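Local coordinates for protein aminoglycoside phosphotransferase (Alicyclobacillus acidocaldarius subsp. acidocaldarius, PDB 4PDY) that probably transfers a phosphate group to a small-molecule acceptor, as a member of the aminoglycoside phosphotransferase family with its protein-kinase-like fold, at residues Leu200-Glu204 with Arg293-Ile298; Asp205-Tyr211 with Ser290-Ala294; Asp255-Leu260 with Cys277-Phe281. All coordinates share one frame. Where two conformers were deposited one is given. Residues are numbered along the deposited sequence.

How the contacts relate
From the N terminus, the chain first builds the antiparallel sheet of the kinase-like N-terminal lobe and then enters the helical lobe, where all three contacts lie. Helix 189-203 and the next helix, 206-218, both pack against helix 289-300: contact 1 closes a loop of 88 intervening residues, and contact 2 closes a slightly shorter loop, of 78 residues, that ends on the same stretch of helix 289-300. Contact 3 is local by comparison, joining helices 252-266 and 271-284 across 16 residues, and lies wholly within both larger loops. Contacts 1 and 2 share R293 and A294. Helix 289-300 also meets contact 3, where V295 packs on M256 and L260, and Y292 meets F278.

Contact 1: Leu200-Glu204 with Arg293-Ile298; sequences LALFE and RAVEAI
Two segments meet here: 293-298, in the middle of its helix, and 200-204, of which 200-203 is helical, part of helix 189-203. The backbones come closest at L202 and A297, whose CA atoms are 5.3 Å apart, and 300 Å² is buried. R293 comes first: its guanidinium presents a face to L202, with NH2 3.4 Å from L202 CD2, while its charge is met by D205 and D207. At E296 the aliphatic base of the side chain serves, CB lying 4.1 Å from L202 CD1. The CB of A297 points at the other helix, 3.6 Å from L202 CB, and sits over the F203 ring as a CH-pi contact, 3.6 Å from the centroid and 9° off the normal; a methyl suits so close an approach. I298 then brings CG1 to 3.8 Å from F203 CZ, near the ring plane. L202 (chi1 m, chi2 t) and F203 (chi1 m, chi2 -62°) supply the bulk, and F203 also meets F158 of helix 154-173. This is close helix packing within the helical lobe. No hydrogen bond crosses, so the fit rests on apolar and CH-pi contacts, plus L202 over the R293 guanidinium.

Contact 2: Asp205-Tyr211 with Ser290-Ala294; sequences DRDVIAY and SEYRA
A salt-bridge network of D205, D207 and R293 forms one polar part of this helix-helix crossing in the helical lobe. Helix 206-211 starts just after D205, its N-cap residue by position, and crosses helix 290-294 at -99°, the axes 8.3 Å apart; V208 and A294 have the nearest CA atoms, at 5.3 Å. Arginine, with several donors, can serve two acids: R293 NE gives a hydrogen bond to D207 OD2 at 2.9 Å and NH1 one to D207 OD1 at 3.0 Å, a bidentate pair, while NH1 reaches D205 OD2 at 2.8 Å through a weak bond. V208 (chi1 t) places CG2 3.7 Å from R293 CB and CG1 4.0 Å from A294 CB. Small S290 lets the backbones approach, its CB 3.4 Å from D207 O. Y211 (chi1 t, chi2 80°) has apolar and polar roles: CD2 lies 3.8 Å from A294 CB, E291 CA stands 3.9 Å from the ring centroid, over its face, and OH donates to E291 OE2 at 2.6 Å. E291 also pairs with R252 of helix 252-266. This is a nearly perpendicular helix crossing, bordered by a bidentate arginine-aspartate salt bridge and a tyrosine-glutamate hydrogen bond.

Contact 3: Asp255-Leu260 with Cys277-Phe281; sequences DMAHLL and CFLHF
Helices 255-260 and 277-281 run antiparallel, their N-to-C directions 154° apart and their axes 11.2 Å apart at closest approach. That wide spacing leaves room for large side chains; the nearest CA atoms, those of L260 and C277, are 7.3 Å apart, and 372 Å² is buried. Aromatic contacts centre on M256, modelled as selenomethionine, whose extended chi1 t and chi2 t carry its end across the gap before chi3 m turns it. The methyl CE lies over the F281 face, 3.6 Å from F281 CG, and CG makes a CH-pi contact 3.9 Å from that ring's centroid. SE makes two Met-aromatic contacts: 4.6 Å from the F281 centroid, obliquely, and 4.9 Å from the F278 centroid, at the ring edge, with F278 CD1 3.7 Å away. Methionine's long, flexible thioether, here with selenium for sulfur, suits a place between two phenyl rings. The helices follow each other in sequence as an antiparallel hairpin in the helical lobe of the kinase-like fold, with helix 289-300 packing against it through V295 and helix 121-137 touching F281. The remaining contacts are apolar. C277 (chi1 t) is small enough to sit among three larger residues: its SG lies 3.9 Å from M256 CG, 3.9 Å from L259 CD2 and 3.8 Å from L260 CG. L260 (chi1 m, chi2 t) also brings CD1 to 3.6 Å from F278 CE1. Across the two segments there is no hydrogen bond; the carboxylate of D255 instead accepts bonds from the backbone nitrogens of H223 and L224.

Contact 1: Leu200-Glu204 with Arg293-Ile298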
ATOM      1  N   LEU A 200       0.541 -15.468 -13.919  1.00 13.84           N
ATOM      2  CA  LEU A 200      -0.086 -16.639 -13.321  1.00 14.10           C
ATOM      3  C   LEU A 200       0.851 -17.849 -13.368  1.00 14.42           C
ATOM      4  O   LEU A 200       0.879 -18.606 -12.421  1.00 16.17           O
ATOM      5  CB  LEU A 200      -1.422 -16.947 -13.988  1.00 13.61           C
ATOM      6  CG  LEU A 200      -2.509 -15.869 -13.819  1.00 15.66           C
ATOM      7  CD1 LEU A 200      -3.740 -16.237 -14.628  1.00 20.19           C
ATOM      8  CD2 LEU A 200      -2.884 -15.692 -12.364  1.00 18.24           C
ATOM      9  N   ALA A 201       1.657 -17.980 -14.427  1.00 14.22           N
ATOM     10  CA  ALA A 201       2.656 -19.066 -14.486  1.00 16.66           C
ATOM     11  C   ALA A 201       3.678 -18.933 -13.352  1.00 15.68           C
ATOM     12  O   ALA A 201       4.078 -19.914 -12.719  1.00 18.00           O
ATOM     13  CB  ALA A 201       3.359 -19.109 -15.843  1.00 18.34           C
ATOM     14  N   LEU A 202       4.086 -17.694 -13.058  1.00 16.37           N
ATOM     15  CA  LEU A 202       5.017 -17.477 -11.951  1.00 16.45           C
ATOM     16  C   LEU A 202       4.398 -17.820 -10.611  1.00 15.21           C
ATOM     17  O   LEU A 202       5.046 -18.433  -9.765  1.00 18.19           O
ATOM     18  CB  LEU A 202       5.537 -16.039 -11.915  1.00 19.47           C
ATOM     19  CG  LEU A 202       6.652 -15.725 -12.910  1.00 22.14           C
ATOM     20  CD1 LEU A 202       6.836 -14.221 -12.982  1.00 22.21           C
ATOM     21  CD2 LEU A 202       7.953 -16.397 -12.517  1.00 27.18           C
ATOM     22  N   PHE A 203       3.138 -17.457 -10.417  1.00 14.27           N
ATOM     23  CA  PHE A 203       2.437 -17.823  -9.185  1.00 16.70           C
ATOM     24  C   PHE A 203       2.310 -19.343  -8.991  1.00 18.31           C
ATOM     25  O   PHE A 203       2.205 -19.794  -7.863  1.00 20.55           O
ATOM     26  CB  PHE A 203       1.047 -17.182  -9.117  1.00 16.67           C
ATOM     27  CG  PHE A 203       1.051 -15.707  -8.765  1.00 16.48           C
ATOM     28  CD1 PHE A 203       1.543 -15.247  -7.540  1.00 16.72           C
ATOM     29  CD2 PHE A 203       0.517 -14.795  -9.647  1.00 15.12           C
ATOM     30  CE1 PHE A 203       1.519 -13.892  -7.223  1.00 17.03           C
ATOM     31  CE2 PHE A 203       0.497 -13.442  -9.335  1.00 15.34           C
ATOM     32  CZ  PHE A 203       0.996 -13.000  -8.127  1.00 19.39           C
ATOM     33  N   GLU A 204       2.317 -20.098 -10.096  1.00 15.74           N
ATOM     34  CA  GLU A 204       2.239 -21.579 -10.090  1.00 15.64           C
ATOM     35  C   GLU A 204       3.601 -22.263  -9.953  1.00 16.84           C
ATOM     36  O   GLU A 204       3.661 -23.479  -9.796  1.00 20.15           O
ATOM     37  CB  GLU A 204       1.512 -22.044 -11.355  1.00 17.10           C
ATOM     38  CG  GLU A 204       0.062 -21.588 -11.372  1.00 18.93           C
ATOM     39  CD  GLU A 204      -0.703 -22.036 -12.593  1.00 25.17           C
ATOM     40  OE1 GLU A 204      -0.076 -22.290 -13.641  1.00 29.23           O
ATOM     41  OE2 GLU A 204      -1.948 -22.120 -12.508  1.00 33.34           O
ATOM     42  N   ARG A 293      11.181 -13.610  -7.286  1.00 11.86           N
ATOM     43  CA  ARG A 293      10.239 -14.189  -8.256  1.00 13.29           C
ATOM     44  C   ARG A 293       8.784 -13.932  -7.870  1.00 10.69           C
ATOM     45  O   ARG A 293       7.950 -13.710  -8.740  1.00 12.39           O
ATOM     46  CB  ARG A 293      10.515 -15.677  -8.460  1.00 15.05           C
ATOM     47  CG  ARG A 293      11.948 -15.915  -8.887  1.00 18.38           C
ATOM     48  CD  ARG A 293      12.094 -16.641 -10.189  1.00 24.08           C
ATOM     49  NE  ARG A 293      11.377 -17.903 -10.204  1.00 22.36           N
ATOM     50  CZ  ARG A 293      10.858 -18.448 -11.297  1.00 27.49           C
ATOM     51  NH1 ARG A 293      10.206 -19.593 -11.202  1.00 27.95           N
ATOM     52  NH2 ARG A 293      10.990 -17.857 -12.486  1.00 28.91           N
ATOM     53  N   ALA A 294       8.482 -13.979  -6.574  1.00 11.62           N
ATOM     54  CA  ALA A 294       7.145 -13.611  -6.105  1.00 12.51           C
ATOM     55  C   ALA A 294       6.812 -12.150  -6.446  1.00 11.26           C
ATOM     56  O   ALA A 294       5.712 -11.842  -6.884  1.00 12.86           O
ATOM     57  CB  ALA A 294       7.018 -13.842  -4.614  1.00 12.44           C
ATOM     58  N   VAL A 295       7.777 -11.253  -6.236  1.00 10.88           N
ATOM     59  CA  VAL A 295       7.607  -9.850  -6.598  1.00 10.49           C
ATOM     60  C   VAL A 295       7.398  -9.731  -8.116  1.00 10.88           C
ATOM     61  O   VAL A 295       6.518  -9.009  -8.560  1.00 12.60           O
ATOM     62  CB  VAL A 295       8.818  -9.013  -6.132  1.00 12.03           C
ATOM     63  CG1 VAL A 295       8.775  -7.630  -6.754  1.00 12.59           C
ATOM     64  CG2 VAL A 295       8.856  -8.908  -4.618  1.00 11.48           C
ATOM     65  N   GLU A 296       8.184 -10.472  -8.916  1.00 11.52           N
ATOM     66  CA  GLU A 296       7.982 -10.431 -10.348  1.00 11.67           C
ATOM     67  C   GLU A 296       6.580 -10.907 -10.760  1.00 12.36           C
ATOM     68  O   GLU A 296       5.981 -10.353 -11.686  1.00 13.45           O
ATOM     69  CB  GLU A 296       8.996 -11.321 -11.055  1.00 13.03           C
ATOM     70  CG  GLU A 296      10.424 -10.809 -11.011  1.00 15.44           C
ATOM     71  CD  GLU A 296      11.356 -11.727 -11.774  1.00 18.38           C
ATOM     72  OE1 GLU A 296      11.651 -12.847 -11.288  1.00 22.89           O
ATOM     73  OE2 GLU A 296      11.770 -11.324 -12.873  1.00 21.20           O
ATOM     74  N   ALA A 297       6.077 -11.948 -10.099  1.00 12.03           N
ATOM     75  CA  ALA A 297       4.741 -12.453 -10.410  1.00 13.84           C
ATOM     76  C   ALA A 297       3.692 -11.354 -10.251  1.00 13.01           C
ATOM     77  O   ALA A 297       2.800 -11.157 -11.097  1.00 13.48           O
ATOM     78  CB  ALA A 297       4.384 -13.627  -9.504  1.00 14.62           C
ATOM     79  N   ILE A 298       3.832 -10.605  -9.161  1.00 12.38           N
ATOM     80  CA  ILE A 298       2.889  -9.543  -8.885  1.00 11.54           C
ATOM     81  C   ILE A 298       3.058  -8.405  -9.907  1.00 11.79           C
ATOM     82  O   ILE A 298       2.080  -7.956 -10.497  1.00 12.50           O
ATOM     83  CB  ILE A 298       3.054  -9.023  -7.442  1.00 12.22           C
ATOM     84  CG1 ILE A 298       2.656 -10.087  -6.427  1.00 13.48           C
ATOM     85  CG2 ILE A 298       2.200  -7.779  -7.202  1.00 12.79           C
ATOM     86  CD1 ILE A 298       3.263  -9.887  -5.064  1.00 16.24           C
TER

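Contact 2: Asp205-Tyr211 with Ser290-Ala294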
ATOM      1  N   ASP A 205       4.684 -21.495  -9.979  1.00 16.03           N
ATOM      2  CA  ASP A 205       6.014 -22.047  -9.818  1.00 16.70           C
ATOM      3  C   ASP A 205       6.259 -22.456  -8.373  1.00 15.66           C
ATOM      4  O   ASP A 205       5.940 -21.730  -7.423  1.00 16.66           O
ATOM      5  CB  ASP A 205       7.102 -21.060 -10.282  1.00 19.24           C
ATOM      6  CG  ASP A 205       7.187 -20.931 -11.810  1.00 25.83           C
ATOM      7  OD1 ASP A 205       6.764 -21.874 -12.529  1.00 30.68           O
ATOM      8  OD2 ASP A 205       7.694 -19.884 -12.300  1.00 31.66           O
ATOM      9  N   ARG A 206       6.865 -23.620  -8.203  1.00 19.65           N
ATOM     10  CA  ARG A 206       7.019 -24.195  -6.876  1.00 20.86           C
ATOM     11  C   ARG A 206       7.877 -23.332  -5.936  1.00 21.16           C
ATOM     12  O   ARG A 206       7.625 -23.254  -4.731  1.00 21.54           O
ATOM     13  CB  ARG A 206       7.545 -25.637  -7.021  1.00 25.17           C
ATOM     14  CG  ARG A 206       8.913 -25.739  -7.688  1.00 31.22           C
ATOM     15  CD  ARG A 206       9.075 -27.012  -8.520  1.00 37.23           C
ATOM     16  NE  ARG A 206      10.459 -27.478  -8.562  1.00 44.03           N
ATOM     17  CZ  ARG A 206      11.132 -28.000  -7.535  1.00 42.02           C
ATOM     18  NH1 ARG A 206      10.569 -28.134  -6.336  1.00 39.91           N
ATOM     19  NH2 ARG A 206      12.391 -28.394  -7.709  1.00 43.71           N
ATOM     20  N   ASP A 207       8.856 -22.635  -6.491  1.00 19.72           N
ATOM     21  CA  ASP A 207       9.709 -21.768  -5.671  1.00 19.04           C
ATOM     22  C   ASP A 207       8.965 -20.542  -5.098  1.00 17.60           C
ATOM     23  O   ASP A 207       9.176 -20.179  -3.951  1.00 17.32           O
ATOM     24  CB  ASP A 207      10.980 -21.355  -6.420  1.00 23.13           C
ATOM     25  CG  ASP A 207      10.716 -20.447  -7.603  1.00 25.15           C
ATOM     26  OD1 ASP A 207       9.936 -20.826  -8.511  1.00 32.12           O
ATOM     27  OD2 ASP A 207      11.317 -19.343  -7.639  1.00 32.26           O
ATOM     28  N   VAL A 208       8.089 -19.945  -5.899  1.00 14.98           N
ATOM     29  CA  VAL A 208       7.244 -18.831  -5.454  1.00 13.70           C
ATOM     30  C   VAL A 208       6.295 -19.282  -4.344  1.00 13.34           C
ATOM     31  O   VAL A 208       6.189 -18.646  -3.289  1.00 16.11           O
ATOM     32  CB  VAL A 208       6.483 -18.227  -6.647  1.00 14.66           C
ATOM     33  CG1 VAL A 208       5.450 -17.215  -6.184  1.00 14.82           C
ATOM     34  CG2 VAL A 208       7.478 -17.588  -7.616  1.00 16.19           C
ATOM     35  N   ILE A 209       5.634 -20.399  -4.568  1.00 14.50           N
ATOM     36  CA  ILE A 209       4.775 -20.965  -3.545  1.00 15.28           C
ATOM     37  C   ILE A 209       5.544 -21.292  -2.255  1.00 15.79           C
ATOM     38  O   ILE A 209       5.061 -21.047  -1.148  1.00 16.61           O
ATOM     39  CB  ILE A 209       4.075 -22.219  -4.104  1.00 17.24           C
ATOM     40  CG1 ILE A 209       3.094 -21.801  -5.205  1.00 19.23           C
ATOM     41  CG2 ILE A 209       3.373 -22.999  -2.989  1.00 21.07           C
ATOM     42  CD1 ILE A 209       2.668 -22.912  -6.151  1.00 21.47           C
ATOM     43  N   ALA A 210       6.726 -21.884  -2.395  1.00 16.57           N
ATOM     44  CA  ALA A 210       7.548 -22.194  -1.233  1.00 16.78           C
ATOM     45  C   ALA A 210       7.905 -20.937  -0.437  1.00 16.18           C
ATOM     46  O   ALA A 210       7.883 -20.953   0.793  1.00 17.15           O
ATOM     47  CB  ALA A 210       8.811 -22.933  -1.670  1.00 19.15           C
ATOM     48  N   TYR A 211       8.214 -19.861  -1.149  1.00 15.42           N
ATOM     49  CA  TYR A 211       8.463 -18.577  -0.493  1.00 15.10           C
ATOM     50  C   TYR A 211       7.245 -18.073   0.306  1.00 14.09           C
ATOM     51  O   TYR A 211       7.365 -17.696   1.483  1.00 15.69           O
ATOM     52  CB  TYR A 211       8.911 -17.540  -1.517  1.00 15.24           C
ATOM     53  CG  TYR A 211       8.816 -16.145  -0.960  1.00 14.55           C
ATOM     54  CD1 TYR A 211       9.804 -15.640  -0.122  1.00 13.89           C
ATOM     55  CD2 TYR A 211       7.712 -15.348  -1.234  1.00 14.71           C
ATOM     56  CE1 TYR A 211       9.682 -14.358   0.429  1.00 13.97           C
ATOM     57  CE2 TYR A 211       7.594 -14.088  -0.684  1.00 13.63           C
ATOM     58  CZ  TYR A 211       8.570 -13.621   0.150  1.00 13.83           C
ATOM     59  OH  TYR A 211       8.450 -12.351   0.658  1.00 13.99           O
ATOM     60  N   SER A 290      13.629 -16.672  -4.685  1.00 13.64           N
ATOM     61  CA  SER A 290      12.207 -16.955  -4.707  1.00 14.93           C
ATOM     62  C   SER A 290      11.374 -15.722  -4.325  1.00 12.67           C
ATOM     63  O   SER A 290      10.250 -15.598  -4.768  1.00 13.19           O
ATOM     64  CB  SER A 290      11.844 -18.139  -3.799  1.00 18.17           C
ATOM     65  OG  SER A 290      12.247 -17.960  -2.446  1.00 23.75           O
ATOM     66  N   GLU A 291      11.921 -14.855  -3.469  1.00 12.93           N
ATOM     67  CA  GLU A 291      11.218 -13.608  -3.099  1.00 12.10           C
ATOM     68  C   GLU A 291      11.192 -12.664  -4.281  1.00 10.09           C
ATOM     69  O   GLU A 291      10.168 -12.023  -4.552  1.00 11.83           O
ATOM     70  CB  GLU A 291      11.842 -12.952  -1.871  1.00 12.90           C
ATOM     71  CG  GLU A 291      11.131 -11.679  -1.404  1.00 13.01           C
ATOM     72  CD  GLU A 291      11.568 -11.297  -0.017  1.00 13.70           C
ATOM     73  OE1 GLU A 291      12.777 -11.151   0.175  1.00 16.97           O
ATOM     74  OE2 GLU A 291      10.707 -11.110   0.866  1.00 13.91           O
ATOM     75  N   TYR A 292      12.316 -12.539  -4.978  1.00 11.29           N
ATOM     76  CA  TYR A 292      12.324 -11.759  -6.217  1.00 11.90           C
ATOM     77  C   TYR A 292      11.262 -12.280  -7.168  1.00 11.78           C
ATOM     78  O   TYR A 292      10.578 -11.536  -7.839  1.00 12.01           O
ATOM     79  CB  TYR A 292      13.672 -11.807  -6.912  1.00 10.75           C
ATOM     80  CG  TYR A 292      14.718 -10.844  -6.441  1.00 12.30           C
ATOM     81  CD1 TYR A 292      14.588  -9.484  -6.721  1.00 13.51           C
ATOM     82  CD2 TYR A 292      15.837 -11.266  -5.744  1.00 14.48           C
ATOM     83  CE1 TYR A 292      15.550  -8.575  -6.331  1.00 15.18           C
ATOM     84  CE2 TYR A 292      16.809 -10.363  -5.344  1.00 14.59           C
ATOM     85  CZ  TYR A 292      16.648  -9.007  -5.630  1.00 14.31           C
ATOM     86  OH  TYR A 292      17.578  -8.055  -5.252  1.00 18.93           O
ATOM     87  N   ARG A 293      11.181 -13.610  -7.286  1.00 11.86           N
ATOM     88  CA  ARG A 293      10.239 -14.189  -8.256  1.00 13.29           C
ATOM     89  C   ARG A 293       8.784 -13.932  -7.870  1.00 10.69           C
ATOM     90  O   ARG A 293       7.950 -13.710  -8.740  1.00 12.39           O
ATOM     91  CB  ARG A 293      10.515 -15.677  -8.460  1.00 15.05           C
ATOM     92  CG  ARG A 293      11.948 -15.915  -8.887  1.00 18.38           C
ATOM     93  CD  ARG A 293      12.094 -16.641 -10.189  1.00 24.08           C
ATOM     94  NE  ARG A 293      11.377 -17.903 -10.204  1.00 22.36           N
ATOM     95  CZ  ARG A 293      10.858 -18.448 -11.297  1.00 27.49           C
ATOM     96  NH1 ARG A 293      10.206 -19.593 -11.202  1.00 27.95           N
ATOM     97  NH2 ARG A 293      10.990 -17.857 -12.486  1.00 28.91           N
ATOM     98  N   ALA A 294       8.482 -13.979  -6.574  1.00 11.62           N
ATOM     99  CA  ALA A 294       7.145 -13.611  -6.105  1.00 12.51           C
ATOM    100  C   ALA A 294       6.812 -12.150  -6.446  1.00 11.26           C
ATOM    101  O   ALA A 294       5.712 -11.842  -6.884  1.00 12.86           O
ATOM    102  CB  ALA A 294       7.018 -13.842  -4.614  1.00 12.44           C
TER

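Contact 3: Asp255-Leu260 with Cys277-Phe281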
ATOM      1  N   ASP A 255       4.356  -5.978   0.365  1.00 10.34           N
ATOM      2  CA  ASP A 255       4.740  -4.588   0.547  1.00 11.00           C
ATOM      3  C   ASP A 255       5.776  -4.195  -0.508  1.00 11.18           C
ATOM      4  O   ASP A 255       5.723  -3.092  -1.057  1.00 10.64           O
ATOM      5  CB  ASP A 255       5.300  -4.356   1.956  1.00 11.69           C
ATOM      6  CG  ASP A 255       4.229  -3.973   3.015  1.00 11.28           C
ATOM      7  OD1 ASP A 255       3.034  -3.723   2.697  1.00 12.00           O
ATOM      8  OD2 ASP A 255       4.625  -3.968   4.214  1.00 11.02           O
HETATM    9  N   MSE A 256       6.724  -5.085  -0.797  0.50 10.17           N
HETATM   10  CA  MSE A 256       7.759  -4.761  -1.764  0.50 10.29           C
HETATM   11  C   MSE A 256       7.189  -4.505  -3.141  0.50  9.86           C
HETATM   12  O   MSE A 256       7.530  -3.512  -3.791  0.50 10.17           O
HETATM   13  CB  MSE A 256       8.816  -5.861  -1.751  0.50  9.89           C
HETATM   14  CG  MSE A 256      10.096  -5.383  -2.413  0.50 10.22           C
HETATM   15 SE   MSE A 256      11.398  -6.835  -2.487  0.50 12.89          SE
HETATM   16  CE  MSE A 256      11.490  -7.581  -0.669  0.50 12.28           C
ATOM     17  N   ALA A 257       6.304  -5.395  -3.598  1.00 10.04           N
ATOM     18  CA  ALA A 257       5.692  -5.258  -4.912  1.00  9.78           C
ATOM     19  C   ALA A 257       4.778  -4.038  -4.987  1.00  9.18           C
ATOM     20  O   ALA A 257       4.694  -3.411  -6.026  1.00  9.96           O
ATOM     21  CB  ALA A 257       4.931  -6.534  -5.296  1.00 10.83           C
ATOM     22  N   HIS A 258       4.022  -3.779  -3.933  1.00 10.35           N
ATOM     23  CA  HIS A 258       3.128  -2.604  -3.948  1.00 10.40           C
ATOM     24  C   HIS A 258       3.896  -1.272  -4.006  1.00 10.40           C
ATOM     25  O   HIS A 258       3.552  -0.421  -4.820  1.00 10.58           O
ATOM     26  CB  HIS A 258       2.140  -2.652  -2.773  1.00 11.80           C
ATOM     27  CG  HIS A 258       1.238  -3.856  -2.796  1.00 15.17           C
ATOM     28  ND1 HIS A 258       0.703  -4.398  -1.653  1.00 17.13           N
ATOM     29  CD2 HIS A 258       0.830  -4.649  -3.815  1.00 18.45           C
ATOM     30  CE1 HIS A 258      -0.037  -5.450  -1.965  1.00 18.75           C
ATOM     31  NE2 HIS A 258       0.007  -5.609  -3.276  1.00 20.51           N
ATOM     32  N   LEU A 259       4.964  -1.165  -3.237  1.00  9.55           N
ATOM     33  CA  LEU A 259       5.845  -0.009  -3.341  1.00  9.53           C
ATOM     34  C   LEU A 259       6.432   0.100  -4.738  1.00 10.87           C
ATOM     35  O   LEU A 259       6.442   1.176  -5.350  1.00 10.52           O
ATOM     36  CB  LEU A 259       6.956  -0.094  -2.309  1.00 10.40           C
ATOM     37  CG  LEU A 259       7.972   1.059  -2.369  1.00  9.48           C
ATOM     38  CD1 LEU A 259       7.335   2.438  -2.166  1.00 10.06           C
ATOM     39  CD2 LEU A 259       9.043   0.835  -1.339  1.00 10.99           C
ATOM     40  N   LEU A 260       6.926  -1.025  -5.268  1.00  9.98           N
ATOM     41  CA  LEU A 260       7.528  -0.983  -6.578  1.00  9.94           C
ATOM     42  C   LEU A 260       6.535  -0.572  -7.658  1.00  8.95           C
ATOM     43  O   LEU A 260       6.862   0.189  -8.559  1.00 10.38           O
ATOM     44  CB  LEU A 260       8.155  -2.347  -6.915  1.00  9.85           C
ATOM     45  CG  LEU A 260       9.459  -2.679  -6.194  1.00 11.55           C
ATOM     46  CD1 LEU A 260       9.772  -4.169  -6.221  1.00 11.79           C
ATOM     47  CD2 LEU A 260      10.636  -1.933  -6.815  1.00 12.31           C
ATOM     48  N   CYS A 277      14.708   0.417  -3.817  1.00 11.47           N
ATOM     49  CA  CYS A 277      13.839  -0.427  -3.031  1.00 11.49           C
ATOM     50  C   CYS A 277      14.511  -1.758  -2.626  1.00 11.19           C
ATOM     51  O   CYS A 277      14.580  -2.097  -1.449  1.00 10.85           O
ATOM     52  CB  CYS A 277      12.582  -0.705  -3.833  1.00 12.27           C
ATOM     53  SG  CYS A 277      11.389  -1.812  -3.082  1.00 13.33           S
ATOM     54  N   PHE A 278      15.039  -2.495  -3.606  1.00 11.00           N
ATOM     55  CA  PHE A 278      15.590  -3.826  -3.336  1.00 11.41           C
ATOM     56  C   PHE A 278      16.789  -3.709  -2.389  1.00 11.51           C
ATOM     57  O   PHE A 278      16.929  -4.481  -1.453  1.00 13.09           O
ATOM     58  CB  PHE A 278      16.051  -4.508  -4.628  1.00 12.15           C
ATOM     59  CG  PHE A 278      14.929  -4.931  -5.549  1.00 12.14           C
ATOM     60  CD1 PHE A 278      13.843  -5.634  -5.064  1.00 12.64           C
ATOM     61  CD2 PHE A 278      14.999  -4.678  -6.909  1.00 14.55           C
ATOM     62  CE1 PHE A 278      12.839  -6.053  -5.910  1.00 14.94           C
ATOM     63  CE2 PHE A 278      13.991  -5.105  -7.763  1.00 14.77           C
ATOM     64  CZ  PHE A 278      12.909  -5.781  -7.258  1.00 13.94           C
ATOM     65  N   LEU A 279      17.649  -2.719  -2.634  1.00 11.98           N
ATOM     66  CA  LEU A 279      18.831  -2.553  -1.803  1.00 13.07           C
ATOM     67  C   LEU A 279      18.450  -2.383  -0.326  1.00 11.10           C
ATOM     68  O   LEU A 279      19.120  -2.889   0.564  1.00 12.84           O
ATOM     69  CB  LEU A 279      19.639  -1.333  -2.256  1.00 15.64           C
ATOM     70  CG  LEU A 279      21.052  -1.178  -1.713  1.00 22.93           C
ATOM     71  CD1 LEU A 279      21.953  -2.254  -2.308  1.00 26.08           C
ATOM     72  CD2 LEU A 279      21.587   0.214  -2.039  1.00 24.46           C
ATOM     73  N   HIS A 280      17.376  -1.624  -0.068  1.00 11.29           N
ATOM     74  CA  HIS A 280      17.010  -1.318   1.305  1.00 11.73           C
ATOM     75  C   HIS A 280      16.189  -2.401   1.983  1.00 11.84           C
ATOM     76  O   HIS A 280      16.292  -2.552   3.188  1.00 14.37           O
ATOM     77  CB  HIS A 280      16.380   0.079   1.399  1.00 11.62           C
ATOM     78  CG  HIS A 280      17.394   1.149   1.185  1.00 12.82           C
ATOM     79  ND1 HIS A 280      17.815   1.526  -0.067  1.00 11.87           N
ATOM     80  CD2 HIS A 280      18.131   1.869   2.066  1.00 16.10           C
ATOM     81  CE1 HIS A 280      18.783   2.425   0.049  1.00 13.66           C
ATOM     82  NE2 HIS A 280      18.970   2.668   1.334  1.00 16.39           N
ATOM     83  N   PHE A 281      15.410  -3.183   1.224  1.00 12.03           N
ATOM     84  CA  PHE A 281      14.875  -4.437   1.787  1.00 12.13           C
ATOM     85  C   PHE A 281      16.016  -5.416   2.122  1.00 11.53           C
ATOM     86  O   PHE A 281      16.071  -5.987   3.210  1.00 12.99           O
ATOM     87  CB  PHE A 281      13.849  -5.097   0.843  1.00 11.12           C
ATOM     88  CG  PHE A 281      12.454  -4.562   1.001  1.00 10.54           C
ATOM     89  CD1 PHE A 281      11.596  -5.122   1.937  1.00 10.12           C
ATOM     90  CD2 PHE A 281      11.986  -3.523   0.212  1.00 10.40           C
ATOM     91  CE1 PHE A 281      10.310  -4.632   2.111  1.00 12.08           C
ATOM     92  CE2 PHE A 281      10.695  -3.032   0.362  1.00  9.93           C
ATOM     93  CZ  PHE A 281       9.851  -3.604   1.300  1.00  9.94           C
TER